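Long-range contacts in putative TetR-family transcriptional regulator (Rhodococcus sp., PDB 2G3B), which probably binds regulatory DNA through a helix-turn-helix motif and acts as a transcriptional repressor of the TetR family: residues 52-56 with 117-121; 98-102 with 163-167; 84-88 with 180-184. One frame throughout, in Å; residues are numbered along the deposited sequence.

In space contact 2 lies between the other two and touches both. Contact 1 joins helix 47-66, which follows the predicted helix-turn-helix region, to the C-terminal domain. Contacts 2 and 3 lie wholly within that domain. Contact 1 meets contact 2 at Trp-101, with centres about 16 Å apart: CZ2 of Trp-101 is 3.7 Å from Leu-118 CD1. Contact 2 meets contact 3 at Ile-88, with centres about 15 Å apart: CD1 of Ile-88 is 3.5 Å from Ser-163 OG. Contacts 1 and 3 do not touch. Bound glycerol, probably from crystallisation, hydrogen-bonds to Glu-87 of contact 3; the side chains of Ser-163 and Thr-121 lie about 5 and 6 Å from bound glycerol. Contacts 1 and 2 also reach the second subunit.

Contact 1: 52-56 with 117-121; sequences EAALN and PLART
Both segments are helical and run nearly parallel. Segment 52-56 belongs to helix 47-66 and segment 117-121 to helix 115-139. Their axes approach to 9.5 Å and cross at -21°. In register, the CA atoms of Glu-52 and Pro-117 are 5.5 Å apart, and those of Asn-56 and Thr-121 are 6.2 Å apart. Pro-117 points toward the partner helix. Its CB lies 3.7 Å from Leu-55 CD1 and 4.0 Å from Glu-52 CB. Leu-118 CD1 meets Leu-55 CD2 at 3.6 Å, with Leu-55 in an m,t rotamer and Leu-118 in t,p. Arg-120, with chi1 m, sends NH2 to 3.0 Å from OE1 of the extended Glu-52. This is a salt bridge with a weak hydrogen bond. Thr-121, also m, places OG1 2.8 Å from Asn-56 OD1 and CG2 3.6 Å from Leu-55 O. Water 1 donates to Thr-121 OG1 at 2.8 Å and to Glu-52 O at 3.1 Å. The contact is consistent with the link between DNA-binding and C-terminal domains in TetR regulators. Leu-55, Pro-117 and Leu-118 supply the apolar packing, while the directional polar links at Arg-120 and Thr-121 favour this register.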
loop_
_atom_site.group_PDB
_atom_site.type_symbol
_atom_site.label_atom_id
_atom_site.label_comp_id
_atom_site.label_asym_id
_atom_site.label_seq_id
_atom_site.Cartn_x
_atom_site.Cartn_y
_atom_site.Cartn_z
ATOM N N GLU A 52 4.697 -12.722 -13.761
ATOM C CA GLU A 52 5.597 -13.331 -12.767
ATOM C C GLU A 52 7.032 -12.888 -13.008
ATOM O O GLU A 52 7.693 -12.408 -12.118
ATOM C CB GLU A 52 5.536 -14.843 -12.812
ATOM C CG GLU A 52 6.580 -15.460 -11.839
ATOM C CD GLU A 52 6.450 -16.986 -11.665
ATOM O OE1 GLU A 52 5.326 -17.472 -11.417
ATOM O OE2 GLU A 52 7.477 -17.700 -11.760
ATOM N N ALA A 53 7.514 -13.016 -14.244
ATOM C CA ALA A 53 8.879 -12.604 -14.553
ATOM C C ALA A 53 9.082 -11.090 -14.396
ATOM O O ALA A 53 10.174 -10.639 -13.968
ATOM C CB ALA A 53 9.288 -13.106 -15.974
ATOM N N ALA A 54 8.049 -10.291 -14.695
ATOM C CA ALA A 54 8.129 -8.827 -14.490
ATOM C C ALA A 54 8.170 -8.465 -12.993
ATOM O O ALA A 54 8.920 -7.604 -12.584
ATOM C CB ALA A 54 6.957 -8.083 -15.151
ATOM N N LEU A 55 7.348 -9.123 -12.187
ATOM C CA LEU A 55 7.479 -8.960 -10.746
ATOM C C LEU A 55 8.939 -9.168 -10.319
ATOM O O LEU A 55 9.502 -8.335 -9.622
ATOM C CB LEU A 55 6.535 -9.933 -10.048
ATOM C CG LEU A 55 5.103 -9.454 -9.840
ATOM C CD1 LEU A 55 4.155 -10.667 -9.696
ATOM C CD2 LEU A 55 5.025 -8.530 -8.584
ATOM N N ASN A 56 9.572 -10.263 -10.754
ATOM C CA ASN A 56 10.936 -10.554 -10.305
ATOM C C ASN A 56 11.976 -9.548 -10.854
ATOM O O ASN A 56 12.923 -9.174 -10.143
ATOM C CB ASN A 56 11.326 -11.982 -10.664
ATOM C CG ASN A 56 10.765 -12.994 -9.691
ATOM O OD1 ASN A 56 10.609 -12.714 -8.461
ATOM N ND2 ASN A 56 10.411 -14.151 -10.217
ATOM N N PRO A 117 2.603 -15.391 -7.452
ATOM C CA PRO A 117 3.880 -14.743 -7.788
ATOM C C PRO A 117 4.207 -13.516 -6.918
ATOM O O PRO A 117 5.352 -13.371 -6.504
ATOM C CB PRO A 117 3.716 -14.300 -9.280
ATOM C CG PRO A 117 2.507 -14.898 -9.753
ATOM C CD PRO A 117 1.709 -15.516 -8.624
ATOM N N LEU A 118 3.234 -12.629 -6.697
ATOM C CA LEU A 118 3.480 -11.438 -5.883
ATOM C C LEU A 118 3.917 -11.820 -4.468
ATOM O O LEU A 118 4.784 -11.170 -3.898
ATOM C CB LEU A 118 2.216 -10.558 -5.794
ATOM C CG LEU A 118 2.261 -9.253 -4.972
ATOM C CD1 LEU A 118 3.454 -8.344 -5.383
ATOM C CD2 LEU A 118 0.936 -8.516 -5.093
ATOM N N ALA A 119 3.270 -12.824 -3.895
ATOM C CA ALA A 119 3.623 -13.330 -2.545
ATOM C C ALA A 119 5.066 -13.827 -2.529
ATOM O O ALA A 119 5.828 -13.566 -1.589
ATOM C CB ALA A 119 2.664 -14.444 -2.125
ATOM N N ARG A 120 5.467 -14.497 -3.609
ATOM C CA ARG A 120 6.817 -15.089 -3.653
ATOM C C ARG A 120 7.805 -13.979 -3.787
ATOM O O ARG A 120 8.841 -14.029 -3.141
ATOM C CB ARG A 120 6.970 -16.048 -4.836
ATOM C CG ARG A 120 6.356 -17.457 -4.588
ATOM C CD ARG A 120 6.684 -18.443 -5.718
ATOM N NE ARG A 120 6.045 -18.122 -7.005
ATOM C CZ ARG A 120 4.917 -18.665 -7.477
ATOM N NH1 ARG A 120 4.210 -19.540 -6.785
ATOM N NH2 ARG A 120 4.466 -18.290 -8.659
ATOM N N THR A 121 7.522 -12.991 -4.655
ATOM C CA THR A 121 8.472 -11.886 -4.828
ATOM C C THR A 121 8.536 -11.037 -3.560
ATOM O O THR A 121 9.612 -10.678 -3.114
ATOM C CB THR A 121 8.131 -11.069 -6.120
ATOM O OG1 THR A 121 8.165 -11.970 -7.210
ATOM C CG2 THR A 121 9.155 -9.954 -6.388
HETATM O O HOH W 1 6.890 -13.437 -9.270
#

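Contact 2: 98-102 with 163-167; sequences SLAWN and SGRWL
Leu-167, Ser-98 and Asn-102 bury the most area here, 83, 58 and 45 Å². They sit on two helical segments whose directions differ by 115° (signed crossing angle -115°), with axes 10.2 Å apart at closest approach. CA atoms pair as Ser-98 with Ser-163 (7.0 Å), Leu-99 with Leu-167 (7.1 Å) and Asn-102 with Gly-164 (6.6 Å). Leu-167 is an m,t rotamer pointing toward helix 92-110. Its CD1 lies 3.6 Å from Ser-98 OG and 3.6 Å from Asn-102 CB. Its CD2 is 3.7 Å from CD2 of Leu-99, also m,t. Helix 92-110 and helix 148-167 cross steeply here within the all-helical C-terminal domain of the TetR fold. Val-109 of the second subunit packs on Leu-99, Asn-102 and Leu-167, so the crossing borders the dimer interface. Ser-98 has chi1 t. Its OG meets the ring edge of Trp-166, 3.6 Å from CZ3, and lies 3.8 Å from Ser-163 CB. Water 2 bridges the two serines, 3.0 Å from Ser-98 OG and 2.7 Å from Ser-163 OG, donating to the latter. Ser-163 OG also bonds to Val-159 O. Asn-102, with chi1 t, lays ND2 3.5 Å from Gly-164 CA.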
loop_
_atom_site.group_PDB
_atom_site.type_symbol
_atom_site.label_atom_id
_atom_site.label_comp_id
_atom_site.label_asym_id
_atom_site.label_seq_id
_atom_site.Cartn_x
_atom_site.Cartn_y
_atom_site.Cartn_z
ATOM N N SER A 98 8.305 1.596 -8.493
ATOM C CA SER A 98 7.312 1.856 -7.466
ATOM C C SER A 98 5.874 1.920 -8.007
ATOM O O SER A 98 4.971 1.287 -7.425
ATOM C CB SER A 98 7.746 3.110 -6.692
ATOM O OG SER A 98 6.851 3.296 -5.647
ATOM N N LEU A 99 5.664 2.632 -9.135
ATOM C CA LEU A 99 4.399 2.641 -9.818
ATOM C C LEU A 99 3.941 1.250 -10.230
ATOM O O LEU A 99 2.764 0.925 -10.030
ATOM C CB LEU A 99 4.407 3.548 -11.076
ATOM C CG LEU A 99 4.537 5.032 -10.819
ATOM C CD1 LEU A 99 5.078 5.732 -12.113
ATOM C CD2 LEU A 99 3.119 5.577 -10.350
ATOM N N ALA A 100 4.838 0.467 -10.840
ATOM C CA ALA A 100 4.518 -0.893 -11.334
ATOM C C ALA A 100 4.171 -1.799 -10.161
ATOM O O ALA A 100 3.166 -2.485 -10.203
ATOM C CB ALA A 100 5.679 -1.473 -12.128
ATOM N N TRP A 101 4.934 -1.710 -9.060
ATOM C CA TRP A 101 4.647 -2.523 -7.891
ATOM C C TRP A 101 3.295 -2.124 -7.294
ATOM O O TRP A 101 2.505 -2.979 -6.943
ATOM C CB TRP A 101 5.766 -2.341 -6.848
ATOM C CG TRP A 101 5.685 -3.275 -5.748
ATOM C CD1 TRP A 101 5.049 -3.082 -4.530
ATOM C CD2 TRP A 101 6.266 -4.580 -5.703
ATOM N NE1 TRP A 101 5.202 -4.220 -3.762
ATOM C CE2 TRP A 101 5.939 -5.146 -4.452
ATOM C CE3 TRP A 101 6.992 -5.351 -6.622
ATOM C CZ2 TRP A 101 6.359 -6.442 -4.076
ATOM C CZ3 TRP A 101 7.398 -6.630 -6.253
ATOM C CH2 TRP A 101 7.079 -7.156 -4.980
ATOM N N ASN A 102 3.064 -0.825 -7.129
ATOM C CA ASN A 102 1.786 -0.292 -6.678
ATOM C C ASN A 102 0.593 -0.860 -7.471
ATOM O O ASN A 102 -0.407 -1.300 -6.881
ATOM C CB ASN A 102 1.825 1.243 -6.830
ATOM C CG ASN A 102 0.848 1.947 -5.904
ATOM O OD1 ASN A 102 -0.155 2.481 -6.350
ATOM N ND2 ASN A 102 1.139 1.941 -4.617
ATOM N N SER A 163 4.801 4.464 0.038
ATOM C CA SER A 163 4.922 4.596 -1.434
ATOM C C SER A 163 3.569 4.859 -2.102
ATOM O O SER A 163 3.488 5.658 -3.036
ATOM C CB SER A 163 5.548 3.347 -2.043
ATOM O OG SER A 163 6.889 3.213 -1.510
ATOM N N GLY A 164 2.513 4.225 -1.589
ATOM C CA GLY A 164 1.163 4.450 -2.148
ATOM C C GLY A 164 0.770 5.917 -2.015
ATOM O O GLY A 164 0.167 6.490 -2.935
ATOM N N ARG A 165 1.062 6.536 -0.866
ATOM C CA ARG A 165 0.758 7.958 -0.661
ATOM C C ARG A 165 1.673 8.868 -1.473
ATOM O O ARG A 165 1.263 9.905 -2.012
ATOM C CB ARG A 165 0.948 8.254 0.837
ATOM C CG ARG A 165 -0.151 7.578 1.706
ATOM C CD ARG A 165 -0.221 8.271 3.064
ATOM N NE ARG A 165 -1.121 7.485 3.951
ATOM C CZ ARG A 165 -1.035 7.490 5.274
ATOM N NH1 ARG A 165 -0.070 8.219 5.850
ATOM N NH2 ARG A 165 -1.905 6.774 6.000
ATOM N N TRP A 166 2.918 8.433 -1.578
ATOM C CA TRP A 166 3.948 9.181 -2.307
ATOM C C TRP A 166 3.570 9.310 -3.780
ATOM O O TRP A 166 3.699 10.383 -4.349
ATOM C CB TRP A 166 5.265 8.439 -2.172
ATOM C CG TRP A 166 6.453 8.999 -2.943
ATOM C CD1 TRP A 166 6.973 10.288 -2.884
ATOM C CD2 TRP A 166 7.353 8.237 -3.744
ATOM N NE1 TRP A 166 8.131 10.351 -3.646
ATOM C CE2 TRP A 166 8.368 9.117 -4.201
ATOM C CE3 TRP A 166 7.368 6.886 -4.172
ATOM C CZ2 TRP A 166 9.421 8.687 -5.057
ATOM C CZ3 TRP A 166 8.375 6.453 -5.002
ATOM C CH2 TRP A 166 9.405 7.369 -5.459
ATOM N N LEU A 167 3.125 8.207 -4.360
ATOM C CA LEU A 167 2.709 8.180 -5.747
ATOM C C LEU A 167 1.432 8.966 -6.085
ATOM O O LEU A 167 1.207 9.288 -7.270
ATOM C CB LEU A 167 2.600 6.732 -6.217
ATOM C CG LEU A 167 3.886 5.910 -6.191
ATOM C CD1 LEU A 167 3.532 4.414 -6.349
ATOM C CD2 LEU A 167 4.881 6.431 -7.269
HETATM O O HOH W 2 8.651 2.441 -3.351
#

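Contact 3: 84-88 with 180-184; sequences LLGEI and LLGAI
Segment 84-88 starts helical on helix 76-86, and by Ile-88 the chain has left the helix. Ile-88 is already extended, with phi/psi -130/100. Segment 180-184 is regular helix. The nearest CA atoms are those of Leu-85 and Leu-180, 6.8 Å apart. Leu-180, an m,t rotamer, points at the first segment. Its CD1 comes within 3.5 Å of Leu-84 O and 4.1 Å of Ile-88 CD1. Leu-84, also m,t, brings CD1 to 3.8 Å from Ile-184 CG1. This is apolar packing between helices 76-86 and 173-188 in the C-terminal domain of the TetR-type fold, and no hydrogen bond crosses it. Met-155 of helix 148-167 also packs on Leu-84. Leu-85 has a chi1 of -96°, between wells, and chi2 p. It thereby sets CD1 3.8 Å from Leu-180 CB and CD2 3.8 Å from CG of Leu-181, an m,t rotamer. Ile-184 is m,t, with CD1 4.3 Å from Leu-85 CD1. Ile-88, m,t, also touches Trp-166.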
loop_
_atom_site.group_PDB
_atom_site.type_symbol
_atom_site.label_atom_id
_atom_site.label_comp_id
_atom_site.label_asym_id
_atom_site.label_seq_id
_atom_site.Cartn_x
_atom_site.Cartn_y
_atom_site.Cartn_z
ATOM N N LEU A 84 15.913 0.397 3.071
ATOM C CA LEU A 84 14.585 0.984 3.219
ATOM C C LEU A 84 14.471 2.325 2.509
ATOM O O LEU A 84 13.496 2.552 1.802
ATOM C CB LEU A 84 14.122 1.045 4.668
ATOM C CG LEU A 84 14.117 -0.386 5.276
ATOM C CD1 LEU A 84 14.114 -0.346 6.781
ATOM C CD2 LEU A 84 12.960 -1.228 4.734
ATOM N N LEU A 85 15.480 3.161 2.592
ATOM C CA LEU A 85 15.403 4.482 1.922
ATOM C C LEU A 85 15.549 4.376 0.406
ATOM O O LEU A 85 15.007 5.208 -0.330
ATOM C CB LEU A 85 16.452 5.496 2.519
ATOM C CG LEU A 85 15.914 6.455 3.627
ATOM C CD1 LEU A 85 15.518 5.615 4.821
ATOM C CD2 LEU A 85 16.981 7.480 4.060
ATOM N N GLY A 86 16.316 3.384 -0.057
ATOM C CA GLY A 86 16.523 3.157 -1.496
ATOM C C GLY A 86 15.232 2.958 -2.302
ATOM O O GLY A 86 15.225 3.167 -3.526
ATOM N N GLU A 87 14.155 2.576 -1.614
ATOM C CA GLU A 87 12.817 2.326 -2.216
ATOM C C GLU A 87 12.059 3.581 -2.640
ATOM O O GLU A 87 11.121 3.553 -3.486
ATOM C CB GLU A 87 11.954 1.583 -1.165
ATOM C CG GLU A 87 12.524 0.257 -0.661
ATOM C CD GLU A 87 12.560 -0.829 -1.768
ATOM O OE1 GLU A 87 11.808 -0.735 -2.747
ATOM O OE2 GLU A 87 13.346 -1.775 -1.639
ATOM N N ILE A 88 12.428 4.691 -2.018
ATOM C CA ILE A 88 11.733 5.960 -2.215
ATOM C C ILE A 88 12.735 7.056 -2.525
ATOM O O ILE A 88 13.369 7.592 -1.635
ATOM C CB ILE A 88 10.749 6.331 -1.063
ATOM C CG1 ILE A 88 9.680 5.234 -0.889
ATOM C CG2 ILE A 88 10.125 7.756 -1.301
ATOM C CD1 ILE A 88 8.829 5.397 0.382
ATOM N N LEU A 180 10.789 7.012 7.259
ATOM C CA LEU A 180 11.460 5.707 7.267
ATOM C C LEU A 180 12.671 5.726 8.171
ATOM O O LEU A 180 12.934 4.763 8.906
ATOM C CB LEU A 180 11.898 5.264 5.853
ATOM C CG LEU A 180 10.776 4.714 4.961
ATOM C CD1 LEU A 180 11.303 4.588 3.531
ATOM C CD2 LEU A 180 10.317 3.367 5.448
ATOM N N LEU A 181 13.414 6.830 8.143
ATOM C CA LEU A 181 14.557 6.943 9.067
ATOM C C LEU A 181 14.103 6.905 10.488
ATOM O O LEU A 181 14.777 6.296 11.323
ATOM C CB LEU A 181 15.308 8.266 8.858
ATOM C CG LEU A 181 16.311 8.406 7.730
ATOM C CD1 LEU A 181 16.788 9.902 7.645
ATOM C CD2 LEU A 181 17.518 7.451 7.907
ATOM N N GLY A 182 13.022 7.612 10.805
ATOM C CA GLY A 182 12.557 7.663 12.235
ATOM C C GLY A 182 12.081 6.267 12.649
ATOM O O GLY A 182 12.384 5.805 13.756
ATOM N N ALA A 183 11.364 5.569 11.762
ATOM C CA ALA A 183 10.973 4.166 12.038
ATOM C C ALA A 183 12.155 3.231 12.376
ATOM O O ALA A 183 12.120 2.505 13.398
ATOM C CB ALA A 183 10.147 3.611 10.902
ATOM N N ILE A 184 13.203 3.289 11.562
ATOM C CA ILE A 184 14.468 2.581 11.826
ATOM C C ILE A 184 15.098 2.955 13.118
ATOM O O ILE A 184 15.573 2.050 13.848
ATOM C CB ILE A 184 15.533 2.868 10.736
ATOM C CG1 ILE A 184 15.078 2.259 9.420
ATOM C CG2 ILE A 184 16.942 2.340 11.201
ATOM C CD1 ILE A 184 15.697 2.902 8.129
#